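Local coordinates for 4-alpha-glucanotransferase (Corynebacterium glutamicum, PDB 5B68), which belongs to the amylomaltase family of enzymes and combines a TIM-barrel domain with an N-terminal beta-sandwich domain, at residues A182-V187 with N219-A224; D232-P237 with P671-P676. All coordinates share one frame; numbering follows the deposited sequence.

Interaction 1: A182-V187 with N219-A224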
loop_
_atom_site.group_PDB
_atom_site.type_symbol
_atom_site.label_atom_id
_atom_site.label_comp_id
_atom_site.label_asym_id
_atom_site.label_seq_id
_atom_site.Cartn_x
_atom_site.Cartn_y
_atom_site.Cartn_z
ATOM N N ALA A 182 4.946 -10.956 8.994
ATOM C CA ALA A 182 3.970 -12.013 9.124
ATOM C C ALA A 182 2.719 -11.685 8.296
ATOM O O ALA A 182 2.290 -10.530 8.258
ATOM C CB ALA A 182 3.543 -12.218 10.545
ATOM N N GLN A 183 2.176 -12.712 7.647
ATOM C CA GLN A 183 0.853 -12.614 7.035
ATOM C C GLN A 183 -0.157 -12.909 8.124
ATOM O O GLN A 183 -0.487 -14.075 8.435
ATOM C CB GLN A 183 0.733 -13.554 5.847
ATOM C CG GLN A 183 1.723 -13.251 4.779
ATOM C CD GLN A 183 1.389 -11.984 4.000
ATOM O OE1 GLN A 183 0.350 -11.949 3.354
ATOM N NE2 GLN A 183 2.260 -10.980 4.019
ATOM N N ILE A 184 -0.621 -11.867 8.814
ATOM C CA ILE A 184 -1.291 -12.076 10.095
ATOM C C ILE A 184 -2.570 -12.935 10.053
ATOM O O ILE A 184 -2.861 -13.639 11.022
ATOM C CB ILE A 184 -1.503 -10.715 10.880
ATOM C CG1 ILE A 184 -1.878 -10.941 12.336
ATOM C CG2 ILE A 184 -2.555 -9.890 10.173
ATOM C CD1 ILE A 184 -0.780 -11.646 13.089
ATOM N N TYR A 185 -3.317 -12.854 8.962
ATOM C CA TYR A 185 -4.549 -13.695 8.772
ATOM C C TYR A 185 -4.164 -15.207 8.866
ATOM O O TYR A 185 -4.973 -16.043 9.226
ATOM C CB TYR A 185 -5.195 -13.414 7.375
ATOM C CG TYR A 185 -4.263 -13.475 6.220
ATOM C CD1 TYR A 185 -3.949 -14.714 5.628
ATOM C CD2 TYR A 185 -3.609 -12.351 5.745
ATOM C CE1 TYR A 185 -3.054 -14.800 4.620
ATOM C CE2 TYR A 185 -2.680 -12.425 4.711
ATOM C CZ TYR A 185 -2.408 -13.681 4.174
ATOM O OH TYR A 185 -1.501 -13.830 3.187
ATOM N N SER A 186 -2.926 -15.513 8.512
ATOM C CA SER A 186 -2.464 -16.906 8.493
ATOM C C SER A 186 -1.884 -17.405 9.800
ATOM O O SER A 186 -1.597 -18.600 9.896
ATOM C CB SER A 186 -1.407 -17.138 7.397
ATOM O OG SER A 186 -0.112 -16.585 7.704
ATOM N N VAL A 187 -1.694 -16.526 10.777
ATOM C CA VAL A 187 -1.078 -16.899 12.038
ATOM C C VAL A 187 -2.116 -16.922 13.135
ATOM O O VAL A 187 -2.742 -15.932 13.421
ATOM C CB VAL A 187 0.006 -15.895 12.456
ATOM C CG1 VAL A 187 0.773 -16.399 13.658
ATOM C CG2 VAL A 187 0.937 -15.617 11.315
ATOM N N ASN A 219 0.742 -7.772 6.260
ATOM C CA ASN A 219 -0.040 -7.537 5.053
ATOM C C ASN A 219 -0.938 -6.336 5.201
ATOM O O ASN A 219 -1.254 -5.941 6.309
ATOM C CB ASN A 219 -0.923 -8.753 4.731
ATOM C CG ASN A 219 -1.805 -9.147 5.912
ATOM O OD1 ASN A 219 -3.032 -8.811 5.998
ATOM N ND2 ASN A 219 -1.226 -9.797 6.848
ATOM N N PRO A 220 -1.415 -5.793 4.037
ATOM C CA PRO A 220 -2.412 -4.748 4.092
ATOM C C PRO A 220 -3.626 -5.247 4.870
ATOM O O PRO A 220 -4.016 -6.435 4.782
ATOM C CB PRO A 220 -2.775 -4.528 2.591
ATOM C CG PRO A 220 -1.591 -5.024 1.796
ATOM C CD PRO A 220 -1.049 -6.133 2.652
ATOM N N MET A 221 -4.229 -4.327 5.589
ATOM C CA MET A 221 -5.405 -4.631 6.425
ATOM C C MET A 221 -6.674 -3.825 6.040
ATOM O O MET A 221 -7.610 -3.622 6.847
ATOM C CB MET A 221 -5.033 -4.289 7.848
ATOM C CG MET A 221 -3.751 -4.972 8.354
ATOM S SD MET A 221 -4.078 -6.719 8.660
ATOM C CE MET A 221 -4.859 -6.548 10.263
ATOM N N HIS A 222 -6.658 -3.352 4.811
ATOM C CA HIS A 222 -7.719 -2.517 4.283
ATOM C C HIS A 222 -9.040 -3.306 4.173
ATOM O O HIS A 222 -9.074 -4.504 3.878
ATOM C CB HIS A 222 -7.410 -2.023 2.882
ATOM C CG HIS A 222 -6.045 -1.481 2.648
ATOM N ND1 HIS A 222 -5.577 -0.373 3.307
ATOM C CD2 HIS A 222 -5.077 -1.839 1.764
ATOM C CE1 HIS A 222 -4.367 -0.082 2.851
ATOM N NE2 HIS A 222 -4.024 -0.992 1.964
ATOM N N ALA A 223 -10.139 -2.606 4.370
ATOM C CA ALA A 223 -11.439 -3.242 4.323
ATOM C C ALA A 223 -11.751 -3.786 2.939
ATOM O O ALA A 223 -11.401 -3.195 1.946
ATOM C CB ALA A 223 -12.520 -2.270 4.758
ATOM N N ALA A 224 -12.446 -4.907 2.911
ATOM C CA ALA A 224 -12.936 -5.473 1.686
ATOM C C ALA A 224 -14.457 -5.407 1.743
ATOM O O ALA A 224 -15.000 -4.532 2.357
ATOM C CB ALA A 224 -12.435 -6.890 1.498
#
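Asn219 packs against Gln183 and Tyr185, while Met221 meets Ile184. The contact joins two loops of the TIM barrel. They follow strands 177-182 and 215-218, which are neighbours in the parallel sheet. Every residue that touches is buried.

Asn219 is the centre of the contact. Its CB faces the amide end of Gln183, with CB 3.7 Å from Gln183 OE1. The Gln183 chain bends at chi2 (-73°), which turns CD back toward Asn219. The two amide planes are tilted 55° apart. Asn219 N is buried without a partner in the model.

The tyrosine comes from a short 3-10 turn at 184-186. Its CG lies between the backbone N and the carbonyl carbon (chi1 50°). From there the ring reaches across to Asn219, and Tyr185 CE2 is 3.6 Å from Asn219 CG. Gln183 C lies over one face of this ring, offset toward its rim. Arg286 makes a cation-pi contact with the ring.

On the apolar side, Ile184 and Met221 cross at about a right angle. The methyl CG2 of Ile184 is 3.8 Å from Met221 SD. Leu204 of helix 198-209 also packs on Ile184.

Hydrogen bonds within 182-187 fix the shape of this surface. Gln183 O takes two donors, Ser186 N and Ser186 OG, the latter at 2.6 Å. Tyr185 OH donates to Gln183 OE1 at 2.6 Å, in the carbonyl plane and on a lone pair.

Interaction 2: D232-P237 with P671-P676; sequences DSPYLP and PNWCIP
The Trp673 indole carries Ser233 and Pro234 on one face. Ser233 CA sits over the five-membered ring, 3.8 Å from its centroid and 20° off the normal. Pro234 CD sits over the six-membered ring, 3.9 Å from that centroid. Both are CH-pi contacts. Trp673 CH2 lies at the edge of the Tyr235 ring, 3.7 Å from Tyr235 CD2. These two ring planes are inclined at 47°, an oblique pairing. Tyr235 OH is hydrogen-bonded to Asp386. A BTB molecule, probably from the crystallisation liquor, lies about 3 Å from the Tyr235 side chain (nearest atoms); such molecules often mark pockets.

Segment 232-237 lies in the long loop between strand 215-218 and helix 261-277 of the TIM barrel, and 671-676 in the loop after helix 650-654. Two turns present these groups. Trp673 is in a type II turn from Pro671 to Cys674, with a left-handed backbone (phi 73°). Ser233 to Leu236 form a type I turn. Ser233 OG is anti to its own backbone N, and it accepts from Tyr235 N at 3.0 Å. This is an ST turn, and it also holds OG over the indole face near the rim.

Asp232 closes the other end of the contact. Its CB points at the 671-676 loop, and OD2 lies 3.5 Å from Cys674 SG. One water donates to both Asp232 OD2 and Asn672 O, at 2.7 Å from Asn672 O, and so bridges the segments. Asp232 OD1 forms a salt bridge with Arg286, which also donates to Trp673 O.

The two loops are joined by apolar packing on the indole, with polar links through one water and Arg286. The positive charge of Arg286 would be expected to stabilise an ionised Asp232.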
loop_
_atom_site.group_PDB
_atom_site.type_symbol
_atom_site.label_atom_id
_atom_site.label_comp_id
_atom_site.label_asym_id
_atom_site.label_seq_id
_atom_site.Cartn_x
_atom_site.Cartn_y
_atom_site.Cartn_z
ATOM N N ASP A 232 -10.149 -12.647 -0.826
ATOM C CA ASP A 232 -8.968 -13.217 -0.117
ATOM C C ASP A 232 -7.718 -12.310 -0.187
ATOM O O ASP A 232 -6.972 -12.190 0.793
ATOM C CB ASP A 232 -8.578 -14.562 -0.744
ATOM C CG ASP A 232 -9.577 -15.700 -0.456
ATOM O OD1 ASP A 232 -10.235 -15.747 0.569
ATOM O OD2 ASP A 232 -9.622 -16.633 -1.278
ATOM N N SER A 233 -7.444 -11.737 -1.358
ATOM C CA SER A 233 -6.258 -10.875 -1.519
ATOM C C SER A 233 -6.275 -9.595 -0.692
ATOM O O SER A 233 -7.112 -8.718 -0.884
ATOM C CB SER A 233 -6.012 -10.502 -2.951
ATOM O OG SER A 233 -4.797 -9.798 -3.084
ATOM N N PRO A 234 -5.262 -9.410 0.144
ATOM C CA PRO A 234 -5.185 -8.111 0.777
ATOM C C PRO A 234 -4.897 -6.965 -0.201
ATOM O O PRO A 234 -4.988 -5.799 0.202
ATOM C CB PRO A 234 -4.015 -8.262 1.734
ATOM C CG PRO A 234 -3.814 -9.702 1.915
ATOM C CD PRO A 234 -4.230 -10.340 0.644
ATOM N N TYR A 235 -4.544 -7.291 -1.448
ATOM C CA TYR A 235 -4.090 -6.319 -2.400
ATOM C C TYR A 235 -5.232 -5.931 -3.359
ATOM O O TYR A 235 -5.025 -5.146 -4.265
ATOM C CB TYR A 235 -2.821 -6.806 -3.156
ATOM C CG TYR A 235 -1.569 -6.850 -2.253
ATOM C CD1 TYR A 235 -0.816 -5.707 -2.032
ATOM C CD2 TYR A 235 -1.177 -8.055 -1.580
ATOM C CE1 TYR A 235 0.291 -5.707 -1.165
ATOM C CE2 TYR A 235 -0.092 -8.073 -0.724
ATOM C CZ TYR A 235 0.649 -6.918 -0.524
ATOM O OH TYR A 235 1.764 -6.952 0.294
ATOM N N LEU A 236 -6.447 -6.389 -3.125
ATOM C CA LEU A 236 -7.596 -5.824 -3.884
ATOM C C LEU A 236 -8.726 -5.490 -2.940
ATOM O O LEU A 236 -9.796 -6.094 -3.000
ATOM C CB LEU A 236 -8.022 -6.754 -5.018
ATOM C CG LEU A 236 -8.796 -6.058 -6.157
ATOM C CD1 LEU A 236 -7.958 -4.988 -6.851
ATOM C CD2 LEU A 236 -9.189 -7.106 -7.169
ATOM N N PRO A 237 -8.489 -4.505 -2.079
ATOM C CA PRO A 237 -9.489 -4.128 -1.068
ATOM C C PRO A 237 -10.519 -3.202 -1.686
ATOM O O PRO A 237 -10.373 -2.808 -2.849
ATOM C CB PRO A 237 -8.654 -3.370 -0.056
ATOM C CG PRO A 237 -7.641 -2.656 -0.930
ATOM C CD PRO A 237 -7.237 -3.715 -1.912
ATOM N N PRO A 671 -4.470 -21.848 -3.567
ATOM C CA PRO A 671 -5.205 -21.043 -2.592
ATOM C C PRO A 671 -4.411 -19.842 -2.082
ATOM O O PRO A 671 -4.106 -19.757 -0.910
ATOM C CB PRO A 671 -5.478 -22.025 -1.452
ATOM C CG PRO A 671 -4.833 -23.308 -1.825
ATOM C CD PRO A 671 -3.915 -23.058 -2.962
ATOM N N ASN A 672 -4.155 -18.883 -2.959
ATOM C CA ASN A 672 -3.374 -17.726 -2.600
ATOM C C ASN A 672 -4.052 -17.036 -1.437
ATOM O O ASN A 672 -5.264 -16.973 -1.366
ATOM C CB ASN A 672 -3.276 -16.746 -3.772
ATOM C CG ASN A 672 -2.581 -17.335 -4.972
ATOM O OD1 ASN A 672 -1.486 -17.840 -4.868
ATOM N ND2 ASN A 672 -3.220 -17.257 -6.122
ATOM N N TRP A 673 -3.238 -16.603 -0.488
ATOM C CA TRP A 673 -3.679 -15.806 0.634
ATOM C C TRP A 673 -4.471 -16.595 1.662
ATOM O O TRP A 673 -5.084 -16.028 2.525
ATOM C CB TRP A 673 -4.470 -14.602 0.161
ATOM C CG TRP A 673 -3.854 -13.905 -0.984
ATOM C CD1 TRP A 673 -4.337 -13.834 -2.243
ATOM C CD2 TRP A 673 -2.634 -13.168 -0.983
ATOM N NE1 TRP A 673 -3.506 -13.105 -3.026
ATOM C CE2 TRP A 673 -2.444 -12.687 -2.277
ATOM C CE3 TRP A 673 -1.675 -12.875 -0.009
ATOM C CZ2 TRP A 673 -1.347 -11.938 -2.635
ATOM C CZ3 TRP A 673 -0.593 -12.126 -0.369
ATOM C CH2 TRP A 673 -0.434 -11.665 -1.668
ATOM N N CYS A 674 -4.457 -17.908 1.530
ATOM C CA CYS A 674 -5.193 -18.803 2.413
ATOM C C CYS A 674 -4.370 -19.873 3.143
ATOM O O CYS A 674 -4.930 -20.803 3.674
ATOM C CB CYS A 674 -6.299 -19.494 1.631
ATOM S SG CYS A 674 -7.463 -18.333 0.890
ATOM N N ILE A 675 -3.052 -19.739 3.131
ATOM C CA ILE A 675 -2.171 -20.792 3.623
ATOM C C ILE A 675 -1.778 -20.530 5.073
ATOM O O ILE A 675 -0.999 -19.647 5.334
ATOM C CB ILE A 675 -0.886 -20.853 2.769
ATOM C CG1 ILE A 675 -1.206 -21.008 1.277
ATOM C CG2 ILE A 675 0.051 -21.940 3.254
ATOM C CD1 ILE A 675 -1.977 -22.252 0.909
ATOM N N PRO A 676 -2.308 -21.319 6.002
ATOM C CA PRO A 676 -1.989 -21.144 7.449
ATOM C C PRO A 676 -0.533 -21.467 7.790
ATOM O O PRO A 676 0.141 -22.226 7.053
ATOM C CB PRO A 676 -2.888 -22.120 8.138
ATOM C CG PRO A 676 -3.009 -23.221 7.156
ATOM C CD PRO A 676 -3.034 -22.593 5.797
HETATM O O HOH W 1 -7.307 -17.344 -3.050
#

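The centres of the two interactions are about 8 Å apart, and both lie in loops of the TIM-barrel domain. Both segments of interaction 1 precede those of interaction 2 in the sequence. Segments 219-224 and 232-237 share the long loop between strand 215-218 and helix 261-277. Segment 671-676 comes over 400 residues later, after helix 650-654, and brings a late part of the chain beside the loops that follow strands 177-182 and 215-218. The contacts touch directly: Tyr185 CE1 is 3.2 Å from Trp673 O, and His222 CB packs on Pro237 CB. Arg286 has partners in both. Together they pack loops that follow barrel strands against one another.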